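Sesquisabinene B synthase 2 (Santalum album, PDB 6A2A) probably converts farnesyl diphosphate to the sesquiterpene sesquisabinene B, as a magnesium- or manganese-dependent plant terpene synthase. Local coordinates at residues A[221-232]-A[245-256]. Residues are numbered along the deposited sequence; the frame is centred on the assembly and turned at random.
Sequences RYEARWFIDTYE and AKLDFNIVQSFH
Arg221 and Phe249 meet where segments 221-232 and 245-256, on successive helices of an alpha-helical terpene synthase, run nearly antiparallel (152° between their directions), their axes 10.9 Å apart at closest. Arg221 leaves its helix with CG anti to the backbone N (chi1 -176°) and bends at chi2, which lays the guanidinium flat on the Phe249 ring, planes 1° apart and Arg221 CZ 3.6 Å from the centroid: a stacked cation-pi pair. Val252 CG1 lies over the other guanidinium face, toward its rim. In the guanidinium plane, Arg221 NH2 donates to Phe249 O (3.0 Å), a carbonyl that also accepts the helical N-H of Gln253. Water 1 joins Arg221 NH2 to His256 ND1, and water 2 joins Arg221 NH1 to Asp248 OD2. His256 NE2 is hydrogen-bonded to Phe294 O, and Ile290 of helix 281-292 touches both His256 and Arg221. Arg225 CD sits over the opposite face of the Phe249 ring in a CH-pi contact, while Arg225 NH1 forms a salt bridge with Asp229 OD1, one turn on. Farther along, Ile228 CD1 reaches Phe249 CD2 (4.0 Å), and Ile228 CG2 lies on Lys246 CG. In a salt bridge, Lys246 NZ comes to Glu232 OE1 (2.8 Å) from above the carboxylate plane. Away from the annotated metal-binding residues, the contact thus buries an arginine whose charge is probably eased by the aromatic face, a backbone carbonyl and the water-linked Asp248.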
loop_
_atom_site.group_PDB
_atom_site.type_symbol
_atom_site.label_atom_id
_atom_site.label_comp_id
_atom_site.label_asym_id
_atom_site.label_seq_id
_atom_site.Cartn_x
_atom_site.Cartn_y
_atom_site.Cartn_z
ATOM N N ARG A 221 5.326 24.633 -8.652
ATOM C CA ARG A 221 3.983 24.119 -8.895
ATOM C C ARG A 221 2.938 25.096 -8.371
ATOM O O ARG A 221 1.923 25.342 -9.057
ATOM C CB ARG A 221 3.762 22.741 -8.268
ATOM C CG ARG A 221 2.399 22.144 -8.606
ATOM C CD ARG A 221 2.243 21.949 -10.109
ATOM N NE ARG A 221 0.984 21.257 -10.355
ATOM C CZ ARG A 221 0.464 21.000 -11.561
ATOM N NH1 ARG A 221 1.132 21.333 -12.675
ATOM N NH2 ARG A 221 -0.735 20.445 -11.618
ATOM N N TYR A 222 3.155 25.646 -7.182
ATOM C CA TYR A 222 2.200 26.589 -6.620
ATOM C C TYR A 222 2.276 27.921 -7.372
ATOM O O TYR A 222 1.242 28.577 -7.504
ATOM C CB TYR A 222 2.392 26.784 -5.121
ATOM C CG TYR A 222 2.091 25.545 -4.328
ATOM C CD1 TYR A 222 3.078 24.590 -4.085
ATOM C CD2 TYR A 222 0.832 25.297 -3.814
ATOM C CE1 TYR A 222 2.794 23.408 -3.417
ATOM C CE2 TYR A 222 0.549 24.128 -3.128
ATOM C CZ TYR A 222 1.533 23.179 -2.924
ATOM O OH TYR A 222 1.299 22.014 -2.240
ATOM N N GLU A 223 3.467 28.294 -7.867
ATOM C CA GLU A 223 3.582 29.503 -8.702
ATOM C C GLU A 223 2.801 29.305 -10.007
ATOM O O GLU A 223 2.202 30.292 -10.512
ATOM C CB GLU A 223 5.051 29.839 -9.004
ATOM C CG GLU A 223 5.226 31.148 -9.777
ATOM C CD GLU A 223 4.713 32.406 -9.100
ATOM O OE1 GLU A 223 4.308 32.410 -7.889
ATOM O OE2 GLU A 223 4.595 33.450 -9.873
ATOM N N ALA A 224 2.823 28.120 -10.549
ATOM C CA ALA A 224 2.146 27.857 -11.830
ATOM C C ALA A 224 0.645 28.153 -11.689
ATOM O O ALA A 224 0.036 28.786 -12.585
ATOM C CB ALA A 224 2.382 26.466 -12.306
ATOM N N ARG A 225 0.057 27.696 -10.606
ATOM C CA ARG A 225 -1.381 27.910 -10.456
ATOM C C ARG A 225 -1.721 29.391 -10.273
ATOM O O ARG A 225 -2.772 29.844 -10.780
ATOM C CB ARG A 225 -1.943 27.161 -9.248
ATOM C CG ARG A 225 -3.459 27.249 -9.144
ATOM C CD ARG A 225 -4.154 26.587 -10.308
ATOM N NE ARG A 225 -5.603 26.917 -10.285
ATOM C CZ ARG A 225 -6.161 28.009 -10.815
ATOM N NH1 ARG A 225 -5.404 28.957 -11.338
ATOM N NH2 ARG A 225 -7.491 28.126 -10.864
ATOM N N TRP A 226 -0.920 30.127 -9.517
ATOM C CA TRP A 226 -1.124 31.555 -9.338
ATOM C C TRP A 226 -0.946 32.262 -10.693
ATOM O O TRP A 226 -1.753 33.143 -11.071
ATOM C CB TRP A 226 -0.138 32.124 -8.329
ATOM C CG TRP A 226 -0.310 33.579 -8.060
ATOM C CD1 TRP A 226 -1.196 34.147 -7.186
ATOM C CD2 TRP A 226 0.358 34.666 -8.724
ATOM N NE1 TRP A 226 -1.066 35.509 -7.208
ATOM C CE2 TRP A 226 -0.116 35.850 -8.140
ATOM C CE3 TRP A 226 1.344 34.752 -9.712
ATOM C CZ2 TRP A 226 0.346 37.106 -8.539
ATOM C CZ3 TRP A 226 1.805 35.999 -10.101
ATOM C CH2 TRP A 226 1.316 37.147 -9.515
ATOM N N PHE A 227 0.140 31.924 -11.388
ATOM C CA PHE A 227 0.485 32.657 -12.617
ATOM C C PHE A 227 -0.492 32.320 -13.759
ATOM O O PHE A 227 -0.631 33.162 -14.672
ATOM C CB PHE A 227 1.934 32.388 -13.001
ATOM C CG PHE A 227 2.376 33.226 -14.156
ATOM C CD1 PHE A 227 2.494 34.592 -14.018
ATOM C CD2 PHE A 227 2.522 32.661 -15.405
ATOM C CE1 PHE A 227 2.800 35.371 -15.133
ATOM C CE2 PHE A 227 2.898 33.424 -16.490
ATOM C CZ PHE A 227 3.021 34.783 -16.347
ATOM N N ILE A 228 -1.108 31.161 -13.776
ATOM C CA ILE A 228 -2.122 30.873 -14.811
ATOM C C ILE A 228 -3.217 31.964 -14.762
ATOM O O ILE A 228 -3.613 32.493 -15.797
ATOM C CB ILE A 228 -2.688 29.457 -14.665
ATOM C CG1 ILE A 228 -1.723 28.425 -15.241
ATOM C CG2 ILE A 228 -4.060 29.341 -15.309
ATOM C CD1 ILE A 228 -2.043 27.027 -14.807
ATOM N N ASP A 229 -3.679 32.300 -13.564
ATOM C CA ASP A 229 -4.649 33.379 -13.390
ATOM C C ASP A 229 -4.111 34.742 -13.729
ATOM O O ASP A 229 -4.793 35.528 -14.384
ATOM C CB ASP A 229 -5.192 33.400 -11.972
ATOM C CG ASP A 229 -6.065 32.232 -11.675
ATOM O OD1 ASP A 229 -6.425 31.475 -12.571
ATOM O OD2 ASP A 229 -6.302 32.055 -10.504
ATOM N N THR A 230 -2.887 35.054 -13.297
ATOM C CA THR A 230 -2.286 36.344 -13.576
ATOM C C THR A 230 -2.065 36.501 -15.083
ATOM O O THR A 230 -2.363 37.583 -15.647
ATOM C CB THR A 230 -0.986 36.501 -12.775
ATOM O OG1 THR A 230 -1.321 36.534 -11.382
ATOM C CG2 THR A 230 -0.221 37.759 -13.130
ATOM N N TYR A 231 -1.533 35.453 -15.723
ATOM C CA TYR A 231 -1.186 35.515 -17.149
ATOM C C TYR A 231 -2.419 35.822 -18.021
ATOM O O TYR A 231 -2.301 36.505 -19.065
ATOM C CB TYR A 231 -0.629 34.179 -17.623
ATOM C CG TYR A 231 -0.133 34.166 -19.039
ATOM C CD1 TYR A 231 0.695 35.156 -19.520
ATOM C CD2 TYR A 231 -0.503 33.149 -19.888
ATOM C CE1 TYR A 231 1.168 35.120 -20.819
ATOM C CE2 TYR A 231 -0.039 33.097 -21.189
ATOM C CZ TYR A 231 0.775 34.099 -21.662
ATOM O OH TYR A 231 1.220 34.035 -22.952
ATOM N N GLU A 232 -3.538 35.247 -17.649
ATOM C CA GLU A 232 -4.803 35.363 -18.408
ATOM C C GLU A 232 -5.203 36.834 -18.490
ATOM O O GLU A 232 -5.638 37.264 -19.565
ATOM C CB GLU A 232 -5.892 34.484 -17.809
ATOM C CG GLU A 232 -7.196 34.555 -18.595
ATOM C CD GLU A 232 -8.218 33.472 -18.309
ATOM O OE1 GLU A 232 -7.948 32.615 -17.489
ATOM O OE2 GLU A 232 -9.312 33.507 -18.905
ATOM N N ALA A 245 -1.446 25.435 -20.781
ATOM C CA ALA A 245 -1.061 25.576 -19.357
ATOM C C ALA A 245 -2.164 25.068 -18.428
ATOM O O ALA A 245 -1.891 24.309 -17.467
ATOM C CB ALA A 245 -0.709 27.012 -19.030
ATOM N N LYS A 246 -3.408 25.389 -18.747
ATOM C CA LYS A 246 -4.541 24.925 -17.958
ATOM C C LYS A 246 -4.755 23.423 -18.132
ATOM O O LYS A 246 -5.081 22.702 -17.174
ATOM C CB LYS A 246 -5.811 25.690 -18.342
ATOM C CG LYS A 246 -5.753 27.184 -18.050
ATOM C CD LYS A 246 -7.055 27.887 -18.364
ATOM C CE LYS A 246 -7.019 29.343 -17.979
ATOM N NZ LYS A 246 -8.260 30.028 -18.410
ATOM N N LEU A 247 -4.595 22.917 -19.358
ATOM C CA LEU A 247 -4.840 21.526 -19.622
ATOM C C LEU A 247 -3.782 20.646 -18.931
ATOM O O LEU A 247 -4.110 19.620 -18.316
ATOM C CB LEU A 247 -4.804 21.354 -21.151
ATOM C CG LEU A 247 -5.583 20.210 -21.786
ATOM C CD1 LEU A 247 -7.029 20.180 -21.346
ATOM C CD2 LEU A 247 -5.530 20.351 -23.301
ATOM N N ASP A 248 -2.528 20.987 -19.138
ATOM C CA ASP A 248 -1.406 20.275 -18.535
ATOM C C ASP A 248 -1.515 20.362 -17.016
ATOM O O ASP A 248 -1.242 19.362 -16.347
ATOM C CB ASP A 248 -0.089 20.782 -18.998
ATOM C CG ASP A 248 1.068 19.865 -18.608
ATOM O OD1 ASP A 248 1.174 18.755 -19.182
ATOM O OD2 ASP A 248 1.802 20.246 -17.656
ATOM N N PHE A 249 -1.935 21.508 -16.494
ATOM C CA PHE A 249 -2.129 21.625 -15.053
ATOM C C PHE A 249 -3.102 20.564 -14.568
ATOM O O PHE A 249 -2.795 19.804 -13.641
ATOM C CB PHE A 249 -2.639 22.996 -14.638
ATOM C CG PHE A 249 -2.493 23.209 -13.156
ATOM C CD1 PHE A 249 -3.459 22.757 -12.283
ATOM C CD2 PHE A 249 -1.332 23.750 -12.636
ATOM C CE1 PHE A 249 -3.277 22.867 -10.918
ATOM C CE2 PHE A 249 -1.176 23.892 -11.270
ATOM C CZ PHE A 249 -2.130 23.431 -10.423
ATOM N N ASN A 250 -4.272 20.478 -15.204
ATOM C CA ASN A 250 -5.261 19.509 -14.790
ATOM C C ASN A 250 -4.751 18.067 -14.956
ATOM O O ASN A 250 -5.100 17.202 -14.114
ATOM C CB ASN A 250 -6.590 19.712 -15.520
ATOM C CG ASN A 250 -7.358 20.932 -15.078
ATOM O OD1 ASN A 250 -6.975 21.653 -14.141
ATOM N ND2 ASN A 250 -8.452 21.194 -15.776
ATOM N N ILE A 251 -3.972 17.768 -15.989
ATOM C CA ILE A 251 -3.512 16.403 -16.190
ATOM C C ILE A 251 -2.528 16.034 -15.057
ATOM O O ILE A 251 -2.647 14.974 -14.455
ATOM C CB ILE A 251 -2.869 16.239 -17.574
ATOM C CG1 ILE A 251 -3.939 16.386 -18.663
ATOM C CG2 ILE A 251 -2.117 14.931 -17.678
ATOM C CD1 ILE A 251 -3.369 16.526 -20.068
ATOM N N VAL A 252 -1.582 16.928 -14.797
ATOM C CA VAL A 252 -0.626 16.707 -13.694
ATOM C C VAL A 252 -1.426 16.587 -12.391
ATOM O O VAL A 252 -1.187 15.651 -11.634
ATOM C CB VAL A 252 0.432 17.814 -13.605
ATOM C CG1 VAL A 252 1.352 17.583 -12.413
ATOM C CG2 VAL A 252 1.258 17.898 -14.866
ATOM N N GLN A 253 -2.378 17.465 -12.160
ATOM C CA GLN A 253 -3.167 17.404 -10.946
ATOM C C GLN A 253 -3.798 16.020 -10.783
ATOM O O GLN A 253 -3.955 15.554 -9.635
ATOM C CB GLN A 253 -4.212 18.509 -10.935
ATOM C CG GLN A 253 -5.007 18.605 -9.666
ATOM C CD GLN A 253 -6.159 19.571 -9.778
ATOM O OE1 GLN A 253 -7.142 19.296 -10.471
ATOM N NE2 GLN A 253 -6.034 20.721 -9.137
ATOM N N SER A 254 -4.277 15.396 -11.882
ATOM C CA SER A 254 -4.944 14.050 -11.765
ATOM C C SER A 254 -3.948 13.010 -11.258
ATOM O O SER A 254 -4.372 12.127 -10.547
ATOM C CB SER A 254 -5.598 13.549 -13.064
ATOM O OG SER A 254 -4.608 13.129 -14.016
ATOM N N PHE A 255 -2.677 13.094 -11.660
ATOM C CA PHE A 255 -1.640 12.214 -11.097
ATOM C C PHE A 255 -1.486 12.476 -9.587
ATOM O O PHE A 255 -1.416 11.520 -8.800
ATOM C CB PHE A 255 -0.257 12.412 -11.705
ATOM C CG PHE A 255 -0.050 11.843 -13.074
ATOM C CD1 PHE A 255 0.402 10.545 -13.228
ATOM C CD2 PHE A 255 -0.240 12.639 -14.205
ATOM C CE1 PHE A 255 0.634 10.035 -14.497
ATOM C CE2 PHE A 255 -0.023 12.122 -15.477
ATOM C CZ PHE A 255 0.426 10.822 -15.615
ATOM N N HIS A 256 -1.405 13.751 -9.220
ATOM C CA HIS A 256 -1.330 14.117 -7.759
ATOM C C HIS A 256 -2.525 13.566 -6.974
ATOM O O HIS A 256 -2.391 13.062 -5.840
ATOM C CB HIS A 256 -1.220 15.630 -7.606
ATOM C CG HIS A 256 0.034 16.183 -8.182
ATOM N ND1 HIS A 256 0.198 17.519 -8.425
ATOM C CD2 HIS A 256 1.188 15.566 -8.523
ATOM C CE1 HIS A 256 1.394 17.722 -8.922
ATOM N NE2 HIS A 256 2.028 16.530 -8.977
HETATM O O HOH W 1 -1.223 19.918 -8.971
HETATM O O HOH W 2 1.132 21.794 -15.388
#